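Local structure of putative TetR-family transcriptional regulator (3CCY) at residues E59-V70 / H109-P120. The protein probably binds DNA as a TetR-family transcriptional regulator, possibly a repressor, and forms a two-chain, all-helical assembly. Sequence-based numbering, arbitrary orientation.
Sequences EAVLRDMLTTHV and HVVMLTCLDALP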
loop_
_atom_site.group_PDB
_atom_site.type_symbol
_atom_site.label_atom_id
_atom_site.label_comp_id
_atom_site.label_asym_id
_atom_site.label_seq_id
_atom_site.Cartn_x
_atom_site.Cartn_y
_atom_site.Cartn_z
ATOM N N GLU A 59 18.638 -14.008 3.951
ATOM C CA GLU A 59 18.497 -13.181 2.740
ATOM C C GLU A 59 18.329 -14.029 1.489
ATOM O O GLU A 59 17.602 -13.639 0.576
ATOM C CB GLU A 59 19.696 -12.245 2.561
ATOM C CG GLU A 59 19.920 -11.277 3.712
ATOM C CD GLU A 59 21.098 -10.344 3.480
ATOM O OE1 GLU A 59 22.235 -10.837 3.273
ATOM O OE2 GLU A 59 20.886 -9.110 3.523
ATOM N N ALA A 60 19.002 -15.179 1.454
ATOM C CA ALA A 60 18.902 -16.128 0.345
ATOM C C ALA A 60 17.485 -16.700 0.229
ATOM O O ALA A 60 16.944 -16.814 -0.876
ATOM C CB ALA A 60 19.929 -17.254 0.505
ATOM N N VAL A 61 16.890 -17.049 1.373
ATOM C CA VAL A 61 15.488 -17.480 1.424
ATOM C C VAL A 61 14.584 -16.390 0.854
ATOM O O VAL A 61 13.762 -16.667 -0.002
ATOM C CB VAL A 61 15.047 -17.865 2.858
ATOM C CG1 VAL A 61 13.590 -18.313 2.873
ATOM C CG2 VAL A 61 15.943 -18.971 3.414
ATOM N N LEU A 62 14.773 -15.154 1.311
ATOM C CA LEU A 62 14.000 -14.027 0.813
ATOM C C LEU A 62 14.237 -13.751 -0.675
ATOM O O LEU A 62 13.282 -13.566 -1.429
ATOM C CB LEU A 62 14.253 -12.752 1.645
ATOM C CG LEU A 62 13.529 -11.457 1.238
ATOM C CD1 LEU A 62 12.010 -11.576 1.313
ATOM C CD2 LEU A 62 13.968 -10.267 2.052
ATOM N N ARG A 63 15.499 -13.717 -1.089
ATOM C CA ARG A 63 15.841 -13.373 -2.463
ATOM C C ARG A 63 15.209 -14.378 -3.421
ATOM O O ARG A 63 14.611 -13.984 -4.421
ATOM C CB ARG A 63 17.366 -13.278 -2.657
ATOM C CG ARG A 63 17.807 -12.891 -4.080
ATOM C CD ARG A 63 19.321 -12.983 -4.273
ATOM N NE ARG A 63 19.853 -14.333 -4.055
ATOM C CZ ARG A 63 20.708 -14.679 -3.085
ATOM N NH1 ARG A 63 21.129 -15.935 -2.994
ATOM N NH2 ARG A 63 21.151 -13.786 -2.204
ATOM N N ASP A 64 15.313 -15.661 -3.083
ATOM C CA ASP A 64 14.722 -16.731 -3.890
ATOM C C ASP A 64 13.194 -16.634 -4.027
ATOM O O ASP A 64 12.670 -16.668 -5.151
ATOM C CB ASP A 64 15.176 -18.105 -3.370
ATOM C CG ASP A 64 14.574 -19.267 -4.148
ATOM O OD1 ASP A 64 15.322 -19.918 -4.905
ATOM O OD2 ASP A 64 13.359 -19.542 -3.995
HETATM N N MSE A 65 12.465 -16.470 -2.925
HETATM C CA MSE A 65 10.994 -16.392 -3.042
HETATM C C MSE A 65 10.507 -15.150 -3.792
HETATM O O MSE A 65 9.461 -15.181 -4.445
HETATM C CB MSE A 65 10.297 -16.480 -1.678
HETATM C CG MSE A 65 10.198 -15.167 -0.955
HETATM SE SE MSE A 65 9.298 -15.229 0.753
HETATM C CE MSE A 65 10.268 -16.639 1.628
ATOM N N LEU A 66 11.246 -14.057 -3.672
ATOM C CA LEU A 66 10.912 -12.850 -4.389
ATOM C C LEU A 66 11.205 -13.012 -5.876
ATOM O O LEU A 66 10.441 -12.577 -6.719
ATOM C CB LEU A 66 11.677 -11.667 -3.804
ATOM C CG LEU A 66 11.228 -11.249 -2.394
ATOM C CD1 LEU A 66 11.733 -9.855 -2.054
ATOM C CD2 LEU A 66 9.701 -11.301 -2.265
ATOM N N THR A 67 12.317 -13.663 -6.177
ATOM C CA THR A 67 12.741 -13.840 -7.564
ATOM C C THR A 67 11.774 -14.748 -8.326
ATOM O O THR A 67 11.331 -14.416 -9.433
ATOM C CB THR A 67 14.184 -14.382 -7.637
ATOM O OG1 THR A 67 15.074 -13.418 -7.061
ATOM C CG2 THR A 67 14.608 -14.635 -9.064
ATOM N N THR A 68 11.435 -15.885 -7.735
ATOM C CA THR A 68 10.570 -16.813 -8.424
ATOM C C THR A 68 9.177 -16.202 -8.557
ATOM O O THR A 68 8.509 -16.399 -9.560
ATOM C CB THR A 68 10.532 -18.219 -7.774
ATOM O OG1 THR A 68 9.720 -18.194 -6.594
ATOM C CG2 THR A 68 11.950 -18.711 -7.445
ATOM N N HIS A 69 8.759 -15.419 -7.569
ATOM C CA HIS A 69 7.452 -14.817 -7.619
ATOM C C HIS A 69 7.292 -13.729 -8.700
ATOM O O HIS A 69 6.263 -13.697 -9.403
ATOM C CB HIS A 69 7.095 -14.222 -6.261
ATOM C CG HIS A 69 5.725 -13.643 -6.222
ATOM N ND1 HIS A 69 4.599 -14.425 -6.103
ATOM C CD2 HIS A 69 5.292 -12.362 -6.293
ATOM C CE1 HIS A 69 3.532 -13.649 -6.099
ATOM N NE2 HIS A 69 3.926 -12.398 -6.227
ATOM N N VAL A 70 8.252 -12.814 -8.796
ATOM C CA VAL A 70 8.191 -11.775 -9.835
ATOM C C VAL A 70 8.443 -12.398 -11.215
ATOM O O VAL A 70 7.799 -12.002 -12.183
ATOM C CB VAL A 70 9.099 -10.525 -9.554
ATOM C CG1 VAL A 70 10.560 -10.814 -9.743
ATOM C CG2 VAL A 70 8.663 -9.298 -10.432
ATOM N N HIS A 109 3.035 -12.743 -2.327
ATOM C CA HIS A 109 2.581 -11.434 -2.847
ATOM C C HIS A 109 2.843 -10.312 -1.827
ATOM O O HIS A 109 3.533 -9.328 -2.108
ATOM C CB HIS A 109 1.085 -11.540 -3.162
ATOM C CG HIS A 109 0.567 -10.523 -4.133
ATOM N ND1 HIS A 109 0.035 -9.311 -3.732
ATOM C CD2 HIS A 109 0.451 -10.562 -5.486
ATOM C CE1 HIS A 109 -0.376 -8.645 -4.802
ATOM N NE2 HIS A 109 -0.144 -9.385 -5.878
ATOM N N VAL A 110 2.304 -10.469 -0.622
ATOM C CA VAL A 110 2.558 -9.514 0.458
ATOM C C VAL A 110 4.071 -9.274 0.624
ATOM O O VAL A 110 4.512 -8.117 0.687
ATOM C CB VAL A 110 1.917 -9.962 1.810
ATOM C CG1 VAL A 110 2.315 -9.018 2.956
ATOM C CG2 VAL A 110 0.408 -10.056 1.691
ATOM N N VAL A 111 4.858 -10.358 0.653
ATOM C CA VAL A 111 6.325 -10.252 0.822
ATOM C C VAL A 111 6.986 -9.421 -0.320
ATOM O O VAL A 111 7.900 -8.626 -0.048
ATOM C CB VAL A 111 7.006 -11.652 1.066
ATOM C CG1 VAL A 111 8.516 -11.540 1.076
ATOM C CG2 VAL A 111 6.574 -12.251 2.402
HETATM N N MSE A 112 6.522 -9.602 -1.566
HETATM C CA MSE A 112 6.986 -8.767 -2.672
HETATM C C MSE A 112 6.686 -7.295 -2.363
HETATM O O MSE A 112 7.612 -6.475 -2.283
HETATM C CB MSE A 112 6.349 -9.193 -4.004
HETATM C CG MSE A 112 6.988 -8.572 -5.270
HETATM SE SE MSE A 112 8.896 -9.003 -5.564
HETATM C CE MSE A 112 9.708 -7.489 -4.627
ATOM N N LEU A 113 5.405 -6.986 -2.135
ATOM C CA LEU A 113 4.914 -5.628 -1.844
ATOM C C LEU A 113 5.466 -4.996 -0.576
ATOM O O LEU A 113 5.230 -3.819 -0.339
ATOM C CB LEU A 113 3.373 -5.614 -1.796
ATOM C CG LEU A 113 2.666 -6.101 -3.074
ATOM C CD1 LEU A 113 1.151 -6.097 -2.959
ATOM C CD2 LEU A 113 3.115 -5.299 -4.329
ATOM N N THR A 114 6.216 -5.745 0.227
ATOM C CA THR A 114 6.512 -5.320 1.606
ATOM C C THR A 114 7.966 -5.464 2.073
ATOM O O THR A 114 8.403 -4.727 2.960
ATOM C CB THR A 114 5.550 -6.052 2.610
ATOM O OG1 THR A 114 4.335 -5.301 2.750
ATOM C CG2 THR A 114 6.185 -6.274 3.995
ATOM N N CYS A 115 8.706 -6.412 1.492
ATOM C CA CYS A 115 9.984 -6.861 2.086
ATOM C C CYS A 115 11.244 -6.618 1.254
ATOM O O CYS A 115 12.345 -6.974 1.677
ATOM C CB CYS A 115 9.903 -8.343 2.444
ATOM S SG CYS A 115 9.086 -8.707 3.996
ATOM N N LEU A 116 11.079 -6.025 0.076
ATOM C CA LEU A 116 12.195 -5.778 -0.830
ATOM C C LEU A 116 13.416 -5.079 -0.191
ATOM O O LEU A 116 14.554 -5.360 -0.571
ATOM C CB LEU A 116 11.702 -5.019 -2.069
ATOM C CG LEU A 116 12.652 -4.903 -3.260
ATOM C CD1 LEU A 116 13.170 -6.265 -3.695
ATOM C CD2 LEU A 116 11.959 -4.218 -4.408
ATOM N N ASP A 117 13.186 -4.195 0.783
ATOM C CA ASP A 117 14.284 -3.424 1.391
ATOM C C ASP A 117 15.209 -4.258 2.275
ATOM O O ASP A 117 16.375 -3.897 2.479
ATOM C CB ASP A 117 13.773 -2.183 2.148
ATOM C CG ASP A 117 12.702 -2.511 3.178
ATOM O OD1 ASP A 117 11.680 -3.142 2.806
ATOM O OD2 ASP A 117 12.871 -2.108 4.355
ATOM N N ALA A 118 14.694 -5.375 2.786
ATOM C CA ALA A 118 15.473 -6.256 3.656
ATOM C C ALA A 118 16.701 -6.838 2.951
ATOM O O ALA A 118 17.606 -7.362 3.597
ATOM C CB ALA A 118 14.592 -7.362 4.205
ATOM N N LEU A 119 16.723 -6.730 1.625
ATOM C CA LEU A 119 17.828 -7.229 0.806
ATOM C C LEU A 119 18.992 -6.223 0.715
ATOM O O LEU A 119 18.810 -5.052 1.067
ATOM C CB LEU A 119 17.311 -7.597 -0.590
ATOM C CG LEU A 119 16.430 -8.848 -0.635
ATOM C CD1 LEU A 119 15.939 -9.108 -2.038
ATOM C CD2 LEU A 119 17.181 -10.073 -0.084
ATOM N N PRO A 120 20.196 -6.685 0.283
ATOM C CA PRO A 120 21.345 -5.815 -0.056
ATOM C C PRO A 120 21.051 -4.755 -1.141
ATOM O O PRO A 120 19.973 -4.154 -1.140
ATOM C CB PRO A 120 22.409 -6.809 -0.548
ATOM C CG PRO A 120 22.047 -8.097 0.074
ATOM C CD PRO A 120 20.550 -8.114 0.155
#
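L62 and L66 pack on V111 in a buried, apolar helix-on-helix contact of this TetR-type fold, at the place where helix 58-81, following the predicted helix-turn-helix, lies across the C-terminal end of helix 87-115. The axes of the two short helical segments cross at -111°, 9.7 Å apart at their closest. V111 is the hub: its CG1 sits 3.5 Å from L62 CD1 and also touches L66 CD2, with M65 SE coming in from a third direction. With CG anti to the backbone N (chi1 179°), the branch of L62 points into the contact, and its two methyls take different partners: CD1 V111 and C115, CD2 L119 and A118 CB (3.7 Å). Past helix 87-115 the 3-10 turn 116-118 carries the chain along helix 58-81, and L119 CD2 comes to rest 3.7 Å from E59 O. Beyond it, E59 reaches P120, OE2 meeting the proline CD. R63 touches L119 through CB, while its NH2 hydrogen-bonds to OE1 of Q123. F27 of helix 15-29 also packs on V111, so this cluster joins the predicted DNA-binding part and the C-terminal part of the chain. On the other flank the selenomethionine M112, modelled in two conformers, lies against L66. Next to it the rings of H69 and H109 meet rim to rim at 89°; H69 NE2, buried with no polar partner in the model, lies 4.0 Å from H109 CD2.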